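Local coordinates for cellulose-binding protein, X158 (Saccharophagus degradans, PDB 2X34) that binds ubiquinone-8 in the long pocket of a YceI-like domain and is implicated in plant cell wall breakdown, probably as a polyisoprenoid carrier, at residues 41-46 with 80-85; 98-103 with 115-120. All blocks are in the same frame, centred on the assembly; numbering follows the deposited sequence.

Interaction 1. Residues 41-46 with 80-85; sequences GEAQLV and VPVDLA. With UQ8 (Ubiquinone-8), chain C.
Ala43 and Val80 face each other as a hydrogen-bonded antiparallel pair, each giving its backbone N to the other's carbonyl oxygen: Ala43 N to Val80 O at 2.8 Å and Val80 N to Ala43 O at 2.9 Å. One step on, Glu42 and Pro81 form a non-hydrogen-bonded pair, where the proline, which has no N-H, owes none to strand 42-48. Val82 N then reaches back to Gly41 O at 2.8 Å, extending the pairing just past the end of strand 75-81, and the same oxygen receives a CA-H...O contact from Pro81 CA. Gly41 takes a positive phi (87°) as the chain enters strand 42-48.

The two strands are neighbours in the curled antiparallel sheet of the YceI-like domain, which wraps round the isoprenoid tail of ubiquinone-8. Apolar contacts gather on the face carrying Ala43 and Val80. Val82 CG2 lies 3.7 Å from Ala43 CB and 3.6 Å from C44 of the ligand, while Ala43 CB meets C42. Val80 has CG1 anti to its backbone N (chi1 -178°), which leaves CG2 beside that N and 3.7 Å from ligand C40.

On the face of Glu42 and Pro81, which is exposed, the contact is polar against apolar. The glutamate chain bends at chi2 (-62°) and lays its carboxylate across the proline, OE2 coming to 3.6 Å from Pro81 CB. Beyond the strand end, Leu84 brings CD1 up to Gly41 N and CA. Asp83, at the N-cap of helix 84-88, accepts a hydrogen bond from Ala86 N through OD1.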
ATOM      1  N   GLY A  41      -2.856  19.823   0.446  1.00  5.99           N
ATOM      2  CA  GLY A  41      -3.870  18.773   0.218  1.00  6.38           C
ATOM      3  C   GLY A  41      -3.396  17.582  -0.591  1.00  7.17           C
ATOM      4  O   GLY A  41      -4.159  17.018  -1.382  1.00  7.18           O
ATOM      5  N   GLU A  42      -2.136  17.202  -0.418  1.00  7.55           N
ATOM      6  CA  GLU A  42      -1.617  16.037  -1.112  1.00  8.56           C
ATOM      7  C   GLU A  42      -1.189  15.007  -0.096  1.00  6.93           C
ATOM      8  O   GLU A  42      -0.285  15.244   0.697  1.00  7.37           O
ATOM      9  CB  GLU A  42      -0.470  16.392  -2.056  1.00  9.44           C
ATOM     10  CG  GLU A  42      -0.909  17.048  -3.360  1.00 14.13           C
ATOM     11  CD  GLU A  42      -1.823  16.177  -4.273  1.00 17.64           C
ATOM     12  OE1 GLU A  42      -1.736  14.915  -4.246  1.00 19.98           O
ATOM     13  OE2 GLU A  42      -2.614  16.788  -5.051  1.00 18.20           O
ATOM     14  N   ALA A  43      -1.908  13.896  -0.084  1.00  5.72           N
ATOM     15  CA  ALA A  43      -1.654  12.811   0.837  1.00  5.49           C
ATOM     16  C   ALA A  43      -0.646  11.910   0.179  1.00  5.86           C
ATOM     17  O   ALA A  43      -0.709  11.699  -1.029  1.00  5.13           O
ATOM     18  CB  ALA A  43      -2.924  12.044   1.134  1.00  5.07           C
ATOM     19  N   GLN A  44       0.295  11.393   0.961  1.00  6.18           N
ATOM     20  CA  GLN A  44       1.268  10.454   0.421  1.00  7.35           C
ATOM     21  C   GLN A  44       1.438   9.252   1.334  1.00  7.05           C
ATOM     22  O   GLN A  44       1.390   9.383   2.551  1.00  6.76           O
ATOM     23  CB  GLN A  44       2.600  11.166   0.238  1.00  7.91           C
ATOM     24  CG  GLN A  44       3.560  10.445  -0.648  1.00 12.45           C
ATOM     25  CD  GLN A  44       4.685  11.349  -1.118  1.00 16.48           C
ATOM     26  OE1 GLN A  44       4.656  11.899  -2.239  1.00 21.39           O
ATOM     27  NE2 GLN A  44       5.668  11.525  -0.265  1.00 15.97           N
ATOM     28  N   LEU A  45       1.618   8.081   0.738  1.00  6.61           N
ATOM     29  CA  LEU A  45       2.030   6.890   1.475  1.00  6.26           C
ATOM     30  C   LEU A  45       3.274   6.382   0.768  1.00  6.46           C
ATOM     31  O   LEU A  45       3.256   6.154  -0.459  1.00  6.90           O
ATOM     32  CB  LEU A  45       0.944   5.816   1.447  1.00  5.94           C
ATOM     33  CG  LEU A  45       1.306   4.462   2.056  1.00  4.37           C
ATOM     34  CD1 LEU A  45       1.568   4.614   3.536  1.00  4.77           C
ATOM     35  CD2 LEU A  45       0.207   3.402   1.795  1.00  5.18           C
ATOM     36  N   VAL A  46       4.353   6.216   1.517  1.00  6.16           N
ATOM     37  CA  VAL A  46       5.584   5.688   0.958  1.00  6.10           C
ATOM     38  C   VAL A  46       5.804   4.289   1.529  1.00  6.19           C
ATOM     39  O   VAL A  46       5.929   4.132   2.743  1.00  5.22           O
ATOM     40  CB  VAL A  46       6.786   6.584   1.283  1.00  6.61           C
ATOM     41  CG1 VAL A  46       8.078   5.951   0.759  1.00  6.03           C
ATOM     42  CG2 VAL A  46       6.576   8.028   0.718  1.00  6.40           C
ATOM     43  N   VAL A  80      -2.338  11.051  -3.387  1.00  6.68           N
ATOM     44  CA  VAL A  80      -3.794  11.185  -3.443  1.00  7.23           C
ATOM     45  C   VAL A  80      -4.136  12.606  -3.057  1.00  6.90           C
ATOM     46  O   VAL A  80      -3.771  13.031  -1.953  1.00  6.89           O
ATOM     47  CB  VAL A  80      -4.471  10.276  -2.396  1.00  6.61           C
ATOM     48  CG1 VAL A  80      -5.984  10.377  -2.486  1.00  8.20           C
ATOM     49  CG2 VAL A  80      -4.002   8.794  -2.523  1.00  9.97           C
ATOM     50  N   PRO A  81      -4.834  13.347  -3.937  1.00  8.58           N
ATOM     51  CA  PRO A  81      -5.293  14.685  -3.528  1.00  8.95           C
ATOM     52  C   PRO A  81      -6.403  14.531  -2.538  1.00  8.96           C
ATOM     53  O   PRO A  81      -7.241  13.644  -2.689  1.00 10.08           O
ATOM     54  CB  PRO A  81      -5.839  15.294  -4.814  1.00  9.91           C
ATOM     55  CG  PRO A  81      -6.239  14.121  -5.636  1.00 10.23           C
ATOM     56  CD  PRO A  81      -5.306  12.995  -5.288  1.00  8.63           C
ATOM     57  N   VAL A  82      -6.414  15.387  -1.528  1.00  8.51           N
ATOM     58  CA  VAL A  82      -7.375  15.280  -0.439  1.00  8.23           C
ATOM     59  C   VAL A  82      -8.009  16.651  -0.200  1.00  7.84           C
ATOM     60  O   VAL A  82      -7.338  17.673  -0.382  1.00  7.60           O
ATOM     61  CB  VAL A  82      -6.608  14.755   0.806  1.00  8.29           C
ATOM     62  CG1 VAL A  82      -7.311  15.072   2.079  1.00 10.72           C
ATOM     63  CG2 VAL A  82      -6.350  13.228   0.641  1.00  9.00           C
ATOM     64  N   ASP A  83      -9.290  16.664   0.181  1.00  7.65           N
ATOM     65  CA  ASP A  83      -9.984  17.873   0.623  1.00  7.78           C
ATOM     66  C   ASP A  83      -9.799  18.023   2.141  1.00  6.51           C
ATOM     67  O   ASP A  83     -10.457  17.344   2.916  1.00  5.62           O
ATOM     68  CB  ASP A  83     -11.463  17.784   0.242  1.00  8.27           C
ATOM     69  CG  ASP A  83     -12.265  19.014   0.631  1.00 10.04           C
ATOM     70  OD1 ASP A  83     -11.829  19.823   1.466  1.00 12.62           O
ATOM     71  OD2 ASP A  83     -13.385  19.144   0.109  1.00 11.33           O
ATOM     72  N   LEU A  84      -8.857  18.870   2.560  1.00  5.82           N
ATOM     73  CA  LEU A  84      -8.553  18.999   3.979  1.00  5.66           C
ATOM     74  C   LEU A  84      -9.742  19.528   4.799  1.00  5.52           C
ATOM     75  O   LEU A  84      -9.893  19.185   5.958  1.00  5.29           O
ATOM     76  CB  LEU A  84      -7.320  19.887   4.210  1.00  6.67           C
ATOM     77  CG  LEU A  84      -5.969  19.254   3.826  1.00  7.53           C
ATOM     78  CD1 LEU A  84      -4.936  20.337   3.830  1.00  7.06           C
ATOM     79  CD2 LEU A  84      -5.548  18.141   4.771  1.00  4.37           C
ATOM     80  N   ALA A  85     -10.581  20.373   4.203  1.00  5.12           N
ATOM     81  CA  ALA A  85     -11.765  20.897   4.896  1.00  5.41           C
ATOM     82  C   ALA A  85     -12.801  19.788   5.136  1.00  5.33           C
ATOM     83  O   ALA A  85     -13.459  19.744   6.169  1.00  5.79           O
ATOM     84  CB  ALA A  85     -12.392  22.085   4.101  1.00  5.31           C
TER
HETATM   85  C45 UQ8 C7575      -8.113  10.119   1.988  1.00  8.01           C
HETATM   86  C44 UQ8 C7575      -7.025  10.552   2.902  1.00  6.15           C
HETATM   87  C46 UQ8 C7575      -7.441  11.465   4.036  1.00  6.01           C
HETATM   88  C43 UQ8 C7575      -5.738  10.158   2.758  1.00  6.71           C
HETATM   89  C42 UQ8 C7575      -5.182   9.243   1.676  1.00  6.12           C
HETATM   90  C41 UQ8 C7575      -4.207   8.272   2.372  1.00  8.82           C
HETATM   91  C39 UQ8 C7575      -3.558   7.363   1.369  1.00  5.87           C
HETATM   92  C40 UQ8 C7575      -2.376   7.923   0.640  1.00  7.11           C
HETATM   93  C38 UQ8 C7575      -4.049   6.131   1.143  1.00  5.69           C
HETATM   94  C37 UQ8 C7575      -3.467   5.141   0.152  1.00  4.92           C
HETATM   95  C36 UQ8 C7575      -4.496   4.905  -0.955  1.00  5.40           C
HETATM   96  C34 UQ8 C7575      -4.178   3.783  -1.924  1.00  6.65           C
HETATM   97  C35 UQ8 C7575      -5.217   3.463  -2.969  1.00  6.34           C
HETATM   98  C33 UQ8 C7575      -3.027   3.085  -1.847  1.00  7.39           C
HETATM   99  C32 UQ8 C7575      -2.656   1.963  -2.828  1.00  9.84           C
HETATM  100  C31 UQ8 C7575      -2.018   0.793  -2.070  1.00  8.62           C
HETATM  101  C29 UQ8 C7575      -1.295  -0.160  -3.007  1.00  9.28           C
HETATM  102  C30 UQ8 C7575      -2.048  -0.854  -4.120  1.00  9.27           C
HETATM  103  C28 UQ8 C7575       0.017  -0.372  -2.806  1.00  9.19           C
HETATM  104  C27 UQ8 C7575       0.881  -1.319  -3.645  1.00 10.10           C
HETATM  105  C26 UQ8 C7575       1.268  -2.458  -2.685  1.00  8.47           C
HETATM  106  C24 UQ8 C7575       2.243  -3.469  -3.278  1.00  7.79           C
HETATM  107  C25 UQ8 C7575       3.678  -3.097  -3.524  1.00  6.82           C
HETATM  108  C23 UQ8 C7575       1.759  -4.683  -3.551  1.00  8.79           C
HETATM  109  C22 UQ8 C7575       2.514  -5.870  -4.135  1.00 10.59           C
HETATM  110  C21 UQ8 C7575       2.192  -6.011  -5.636  1.00 10.56           C
HETATM  111  C19 UQ8 C7575       2.495  -7.363  -6.255  1.00  9.12           C
HETATM  112  C20 UQ8 C7575       2.060  -7.577  -7.680  1.00  8.29           C
HETATM  113  C18 UQ8 C7575       3.110  -8.357  -5.573  1.00 10.36           C
HETATM  114  C17 UQ8 C7575       3.423  -9.734  -6.199  1.00 10.17           C
HETATM  115  C16 UQ8 C7575       3.279 -10.759  -5.078  1.00 11.56           C
HETATM  116  C14 UQ8 C7575       3.483 -12.241  -5.388  1.00 12.82           C
HETATM  117  C15 UQ8 C7575       2.520 -12.963  -6.299  1.00 11.89           C
HETATM  118  C13 UQ8 C7575       4.529 -12.884  -4.796  1.00 12.01           C
HETATM  119  C12 UQ8 C7575       4.865 -14.368  -4.986  1.00 13.07           C
HETATM  120  C11 UQ8 C7575       5.299 -15.010  -3.652  1.00 11.59           C
HETATM  121  C9  UQ8 C7575       5.520 -16.483  -3.878  1.00 12.70           C
HETATM  122  C10 UQ8 C7575       4.289 -17.372  -3.890  1.00  9.63           C
HETATM  123  C8  UQ8 C7575       6.784 -16.922  -4.037  1.00 14.13           C
HETATM  124  C7  UQ8 C7575       7.245 -18.353  -4.286  1.00 17.42           C
HETATM  125  C6  UQ8 C7575       8.231 -18.753  -3.223  1.00 18.60           C
HETATM  126  C1  UQ8 C7575       9.680 -18.369  -3.204  1.00 19.65           C
HETATM  127  C1M UQ8 C7575      10.360 -17.576  -4.293  1.00 21.41           C
HETATM  128  C2  UQ8 C7575      10.516 -18.829  -2.058  1.00 21.64           C
HETATM  129  O2  UQ8 C7575      11.713 -18.548  -2.017  1.00 21.93           O
HETATM  130  C3  UQ8 C7575       9.963 -19.646  -0.957  1.00 21.24           C
HETATM  131  O3  UQ8 C7575      10.784 -20.025   0.090  1.00 25.35           O
HETATM  132  C3M UQ8 C7575      12.030 -20.725  -0.062  1.00 24.45           C
HETATM  133  C4  UQ8 C7575       8.525 -19.998  -0.999  1.00 21.21           C
HETATM  134  O4  UQ8 C7575       7.902 -20.706  -0.008  1.00 23.40           O
HETATM  135  C4M UQ8 C7575       8.458 -21.927   0.492  1.00 25.07           C
HETATM  136  C5  UQ8 C7575       7.696 -19.555  -2.114  1.00 17.70           C
HETATM  137  O5  UQ8 C7575       6.508 -19.829  -2.067  1.00 18.81           O

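Interaction 2. Residues 98-103 with 115-120; sequences VDVSAT and TQLNVQ. With UQ8 (Ubiquinone-8), chain C.
The beta hairpin of strands 95-106 and 109-121 supplies this contact, with Val98 paired to Leu117 and Val100 to Thr115 by hydrogen bonds, and Asp99 opposite Gln116 at a non-hydrogen-bonded position. Leu117 N meets Val98 O at 2.8 Å in the carbonyl plane, and Val100 N approaches Thr115 O almost head-on, with a C=O...N angle of 172°. The return bonds, Val98 N to Leu117 O and Thr115 N to Val100 O, complete both pairs.

On the face of Asp99 and Gln116 the two side chains run side by side. Gln116 extends its amide far enough for NE2 to reach Asp99 OD1 at 2.8 Å, on the syn side of the carboxylate. The two flat groups are nearly coplanar, 14° apart, although the bond itself is bent, 145° at the hydrogen.

The face of Val98, Val100, Thr115 and Leu117 is mainly apolar. Val100 turns CG1 anti to its carbonyl carbon and sets it 3.9 Å from Leu117 CD1, crossing that side chain at about a right angle; its CG2 packs on Thr115 CG2. Val98 CG2 touches Val119 CG2 at 4.0 Å. Leu117 CD1 and Val119 CG2 both meet ligand C45, the latter at 3.7 Å, while Ala102 CB and Thr115 CG2 both contact C35. A polar outer face backed by a row of aliphatic groups along the isoprenoid chain fits the lipid-binding beta-barrel of the YceI family.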
ATOM      1  N   VAL A  98     -14.545   8.324   0.231  1.00  8.44           N
ATOM      2  CA  VAL A  98     -13.875   9.240  -0.653  1.00  9.05           C
ATOM      3  C   VAL A  98     -13.473   8.438  -1.889  1.00  8.98           C
ATOM      4  O   VAL A  98     -12.795   7.409  -1.785  1.00  7.15           O
ATOM      5  CB  VAL A  98     -12.649   9.914   0.031  1.00  9.80           C
ATOM      6  CG1 VAL A  98     -11.901  10.779  -0.951  1.00 11.37           C
ATOM      7  CG2 VAL A  98     -13.103  10.764   1.227  1.00  9.66           C
ATOM      8  N   ASP A  99     -13.959   8.877  -3.048  1.00  8.81           N
ATOM      9  CA  ASP A  99     -13.618   8.250  -4.315  1.00  9.35           C
ATOM     10  C   ASP A  99     -12.285   8.870  -4.774  1.00  9.45           C
ATOM     11  O   ASP A  99     -12.193  10.085  -4.907  1.00  8.59           O
ATOM     12  CB  ASP A  99     -14.718   8.519  -5.340  1.00 10.17           C
ATOM     13  CG  ASP A  99     -16.034   7.822  -5.000  1.00 12.91           C
ATOM     14  OD1 ASP A  99     -16.029   6.716  -4.430  1.00 15.23           O
ATOM     15  OD2 ASP A  99     -17.086   8.380  -5.347  1.00 14.75           O
ATOM     16  N   VAL A 100     -11.257   8.056  -4.983  1.00  8.60           N
ATOM     17  CA  VAL A 100      -9.933   8.583  -5.319  1.00  8.31           C
ATOM     18  C   VAL A 100      -9.410   7.987  -6.617  1.00  8.70           C
ATOM     19  O   VAL A 100      -9.714   6.839  -6.960  1.00  7.62           O
ATOM     20  CB  VAL A 100      -8.879   8.298  -4.213  1.00  8.27           C
ATOM     21  CG1 VAL A 100      -9.307   8.880  -2.867  1.00  8.63           C
ATOM     22  CG2 VAL A 100      -8.602   6.822  -4.118  1.00  7.73           C
ATOM     23  N   SER A 101      -8.656   8.810  -7.344  1.00  9.24           N
ATOM     24  CA  SER A 101      -7.770   8.366  -8.399  1.00  9.60           C
ATOM     25  C   SER A 101      -6.383   8.508  -7.796  1.00  9.21           C
ATOM     26  O   SER A 101      -5.754   9.562  -7.903  1.00 10.88           O
ATOM     27  CB  SER A 101      -7.945   9.239  -9.647  1.00 10.33           C
ATOM     28  OG  SER A 101      -9.176   8.957 -10.302  1.00 11.04           O
ATOM     29  N   ALA A 102      -5.927   7.479  -7.092  1.00  7.42           N
ATOM     30  CA  ALA A 102      -4.620   7.520  -6.430  1.00  7.58           C
ATOM     31  C   ALA A 102      -3.502   7.116  -7.409  1.00  7.41           C
ATOM     32  O   ALA A 102      -3.655   6.121  -8.139  1.00  7.75           O
ATOM     33  CB  ALA A 102      -4.644   6.589  -5.171  1.00  7.28           C
ATOM     34  N   THR A 103      -2.397   7.867  -7.464  1.00  6.41           N
ATOM     35  CA  THR A 103      -1.266   7.433  -8.280  1.00  6.30           C
ATOM     36  C   THR A 103      -0.355   6.513  -7.480  1.00  5.48           C
ATOM     37  O   THR A 103       0.022   6.828  -6.356  1.00  5.66           O
ATOM     38  CB  THR A 103      -0.466   8.601  -8.966  1.00  6.55           C
ATOM     39  OG1 THR A 103       0.277   9.340  -7.987  1.00 11.61           O
ATOM     40  CG2 THR A 103      -1.411   9.540  -9.682  1.00  4.96           C
ATOM     41  N   THR A 115     -10.364   3.834  -6.742  1.00 10.79           N
ATOM     42  CA  THR A 115     -10.947   3.024  -5.701  1.00  8.97           C
ATOM     43  C   THR A 115     -11.645   3.961  -4.730  1.00  8.50           C
ATOM     44  O   THR A 115     -11.590   5.183  -4.909  1.00  7.94           O
ATOM     45  CB  THR A 115      -9.864   2.172  -5.013  1.00  9.72           C
ATOM     46  OG1 THR A 115     -10.468   1.186  -4.155  1.00  9.43           O
ATOM     47  CG2 THR A 115      -8.872   3.037  -4.218  1.00  5.88           C
ATOM     48  N   GLN A 116     -12.269   3.382  -3.703  1.00  6.25           N
ATOM     49  CA  GLN A 116     -12.932   4.133  -2.660  1.00  5.94           C
ATOM     50  C   GLN A 116     -12.225   3.890  -1.311  1.00  4.83           C
ATOM     51  O   GLN A 116     -11.956   2.748  -0.935  1.00  4.08           O
ATOM     52  CB  GLN A 116     -14.378   3.658  -2.591  1.00  6.53           C
ATOM     53  CG  GLN A 116     -15.314   4.535  -1.804  1.00  7.54           C
ATOM     54  CD  GLN A 116     -16.763   4.158  -2.072  1.00  9.99           C
ATOM     55  OE1 GLN A 116     -17.208   3.088  -1.663  1.00 12.50           O
ATOM     56  NE2 GLN A 116     -17.504   5.029  -2.781  1.00  9.91           N
ATOM     57  N   LEU A 117     -11.971   4.967  -0.592  1.00  5.04           N
ATOM     58  CA  LEU A 117     -11.386   4.923   0.729  1.00  5.16           C
ATOM     59  C   LEU A 117     -12.448   5.249   1.782  1.00  5.88           C
ATOM     60  O   LEU A 117     -13.417   5.972   1.513  1.00  6.91           O
ATOM     61  CB  LEU A 117     -10.232   5.924   0.829  1.00  5.58           C
ATOM     62  CG  LEU A 117      -9.132   5.786  -0.225  1.00  4.92           C
ATOM     63  CD1 LEU A 117      -7.996   6.781   0.116  1.00  3.24           C
ATOM     64  CD2 LEU A 117      -8.629   4.332  -0.273  1.00  7.06           C
ATOM     65  N   ASN A 118     -12.263   4.681   2.964  1.00  5.46           N
ATOM     66  CA  ASN A 118     -13.034   5.035   4.127  1.00  5.95           C
ATOM     67  C   ASN A 118     -12.118   5.896   4.966  1.00  5.96           C
ATOM     68  O   ASN A 118     -10.958   5.515   5.218  1.00  6.06           O
ATOM     69  CB  ASN A 118     -13.447   3.807   4.911  1.00  6.20           C
ATOM     70  CG  ASN A 118     -14.345   4.147   6.078  1.00  7.30           C
ATOM     71  OD1 ASN A 118     -13.868   4.566   7.128  1.00  6.20           O
ATOM     72  ND2 ASN A 118     -15.667   4.013   5.882  1.00  7.33           N
ATOM     73  N   VAL A 119     -12.623   7.065   5.347  1.00  5.23           N
ATOM     74  CA  VAL A 119     -11.916   7.985   6.231  1.00  4.85           C
ATOM     75  C   VAL A 119     -12.773   8.176   7.483  1.00  5.18           C
ATOM     76  O   VAL A 119     -13.919   8.600   7.381  1.00  4.77           O
ATOM     77  CB  VAL A 119     -11.659   9.350   5.570  1.00  5.30           C
ATOM     78  CG1 VAL A 119     -10.863  10.258   6.526  1.00  3.78           C
ATOM     79  CG2 VAL A 119     -10.906   9.170   4.215  1.00  3.55           C
ATOM     80  N   GLN A 120     -12.225   7.855   8.649  1.00  5.03           N
ATOM     81  CA  GLN A 120     -12.957   8.039   9.913  1.00  5.18           C
ATOM     82  C   GLN A 120     -12.137   8.831  10.919  1.00  5.26           C
ATOM     83  O   GLN A 120     -10.959   8.552  11.141  1.00  5.27           O
ATOM     84  CB  GLN A 120     -13.399   6.693  10.517  1.00  5.24           C
ATOM     85  CG  GLN A 120     -14.325   6.815  11.720  1.00  5.71           C
ATOM     86  CD  GLN A 120     -14.588   5.478  12.432  1.00  5.76           C
ATOM     87  OE1 GLN A 120     -13.841   4.505  12.264  1.00  5.91           O
ATOM     88  NE2 GLN A 120     -15.683   5.420  13.205  1.00  4.40           N
TER
HETATM   89  C45 UQ8 C7575      -8.113  10.119   1.988  1.00  8.01           C
HETATM   90  C44 UQ8 C7575      -7.025  10.552   2.902  1.00  6.15           C
HETATM   91  C46 UQ8 C7575      -7.441  11.465   4.036  1.00  6.01           C
HETATM   92  C43 UQ8 C7575      -5.738  10.158   2.758  1.00  6.71           C
HETATM   93  C42 UQ8 C7575      -5.182   9.243   1.676  1.00  6.12           C
HETATM   94  C41 UQ8 C7575      -4.207   8.272   2.372  1.00  8.82           C
HETATM   95  C39 UQ8 C7575      -3.558   7.363   1.369  1.00  5.87           C
HETATM   96  C40 UQ8 C7575      -2.376   7.923   0.640  1.00  7.11           C
HETATM   97  C38 UQ8 C7575      -4.049   6.131   1.143  1.00  5.69           C
HETATM   98  C37 UQ8 C7575      -3.467   5.141   0.152  1.00  4.92           C
HETATM   99  C36 UQ8 C7575      -4.496   4.905  -0.955  1.00  5.40           C
HETATM  100  C34 UQ8 C7575      -4.178   3.783  -1.924  1.00  6.65           C
HETATM  101  C35 UQ8 C7575      -5.217   3.463  -2.969  1.00  6.34           C
HETATM  102  C33 UQ8 C7575      -3.027   3.085  -1.847  1.00  7.39           C
HETATM  103  C32 UQ8 C7575      -2.656   1.963  -2.828  1.00  9.84           C
HETATM  104  C31 UQ8 C7575      -2.018   0.793  -2.070  1.00  8.62           C
HETATM  105  C29 UQ8 C7575      -1.295  -0.160  -3.007  1.00  9.28           C
HETATM  106  C30 UQ8 C7575      -2.048  -0.854  -4.120  1.00  9.27           C
HETATM  107  C28 UQ8 C7575       0.017  -0.372  -2.806  1.00  9.19           C
HETATM  108  C27 UQ8 C7575       0.881  -1.319  -3.645  1.00 10.10           C
HETATM  109  C26 UQ8 C7575       1.268  -2.458  -2.685  1.00  8.47           C
HETATM  110  C24 UQ8 C7575       2.243  -3.469  -3.278  1.00  7.79           C
HETATM  111  C25 UQ8 C7575       3.678  -3.097  -3.524  1.00  6.82           C
HETATM  112  C23 UQ8 C7575       1.759  -4.683  -3.551  1.00  8.79           C
HETATM  113  C22 UQ8 C7575       2.514  -5.870  -4.135  1.00 10.59           C
HETATM  114  C21 UQ8 C7575       2.192  -6.011  -5.636  1.00 10.56           C
HETATM  115  C19 UQ8 C7575       2.495  -7.363  -6.255  1.00  9.12           C
HETATM  116  C20 UQ8 C7575       2.060  -7.577  -7.680  1.00  8.29           C
HETATM  117  C18 UQ8 C7575       3.110  -8.357  -5.573  1.00 10.36           C
HETATM  118  C17 UQ8 C7575       3.423  -9.734  -6.199  1.00 10.17           C
HETATM  119  C16 UQ8 C7575       3.279 -10.759  -5.078  1.00 11.56           C
HETATM  120  C14 UQ8 C7575       3.483 -12.241  -5.388  1.00 12.82           C
HETATM  121  C15 UQ8 C7575       2.520 -12.963  -6.299  1.00 11.89           C
HETATM  122  C13 UQ8 C7575       4.529 -12.884  -4.796  1.00 12.01           C
HETATM  123  C12 UQ8 C7575       4.865 -14.368  -4.986  1.00 13.07           C
HETATM  124  C11 UQ8 C7575       5.299 -15.010  -3.652  1.00 11.59           C
HETATM  125  C9  UQ8 C7575       5.520 -16.483  -3.878  1.00 12.70           C
HETATM  126  C10 UQ8 C7575       4.289 -17.372  -3.890  1.00  9.63           C
HETATM  127  C8  UQ8 C7575       6.784 -16.922  -4.037  1.00 14.13           C
HETATM  128  C7  UQ8 C7575       7.245 -18.353  -4.286  1.00 17.42           C
HETATM  129  C6  UQ8 C7575       8.231 -18.753  -3.223  1.00 18.60           C
HETATM  130  C1  UQ8 C7575       9.680 -18.369  -3.204  1.00 19.65           C
HETATM  131  C1M UQ8 C7575      10.360 -17.576  -4.293  1.00 21.41           C
HETATM  132  C2  UQ8 C7575      10.516 -18.829  -2.058  1.00 21.64           C
HETATM  133  O2  UQ8 C7575      11.713 -18.548  -2.017  1.00 21.93           O
HETATM  134  C3  UQ8 C7575       9.963 -19.646  -0.957  1.00 21.24           C
HETATM  135  O3  UQ8 C7575      10.784 -20.025   0.090  1.00 25.35           O
HETATM  136  C3M UQ8 C7575      12.030 -20.725  -0.062  1.00 24.45           C
HETATM  137  C4  UQ8 C7575       8.525 -19.998  -0.999  1.00 21.21           C
HETATM  138  O4  UQ8 C7575       7.902 -20.706  -0.008  1.00 23.40           O
HETATM  139  C4M UQ8 C7575       8.458 -21.927   0.492  1.00 25.07           C
HETATM  140  C5  UQ8 C7575       7.696 -19.555  -2.114  1.00 17.70           C
HETATM  141  O5  UQ8 C7575       6.508 -19.829  -2.067  1.00 18.81           O

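Following the chain from the N terminus, interaction 1 comes first: after strand 42-48 the chain runs through helix 57-68, and strand 75-81 returns beside it, closing a loop with 33 residues between the segments. Helix 84-88 then leads into strand 95-106, where interaction 2 opens; it closes after only 11 intervening residues, as the hairpin turns back. The two loops follow in series, neither nesting nor crossing. In space they are joined because strands 75-81 and 95-106 are sheet neighbours: Val80 CG2 packs 3.5 Å from Ala102 CB, and the centres of the two interactions are about 10 Å apart. Together they join four strands that lie side by side in the sheet (42-48, 75-81, 95-106, 109-121), both touching the isoprenoid tail of ubiquinone-8.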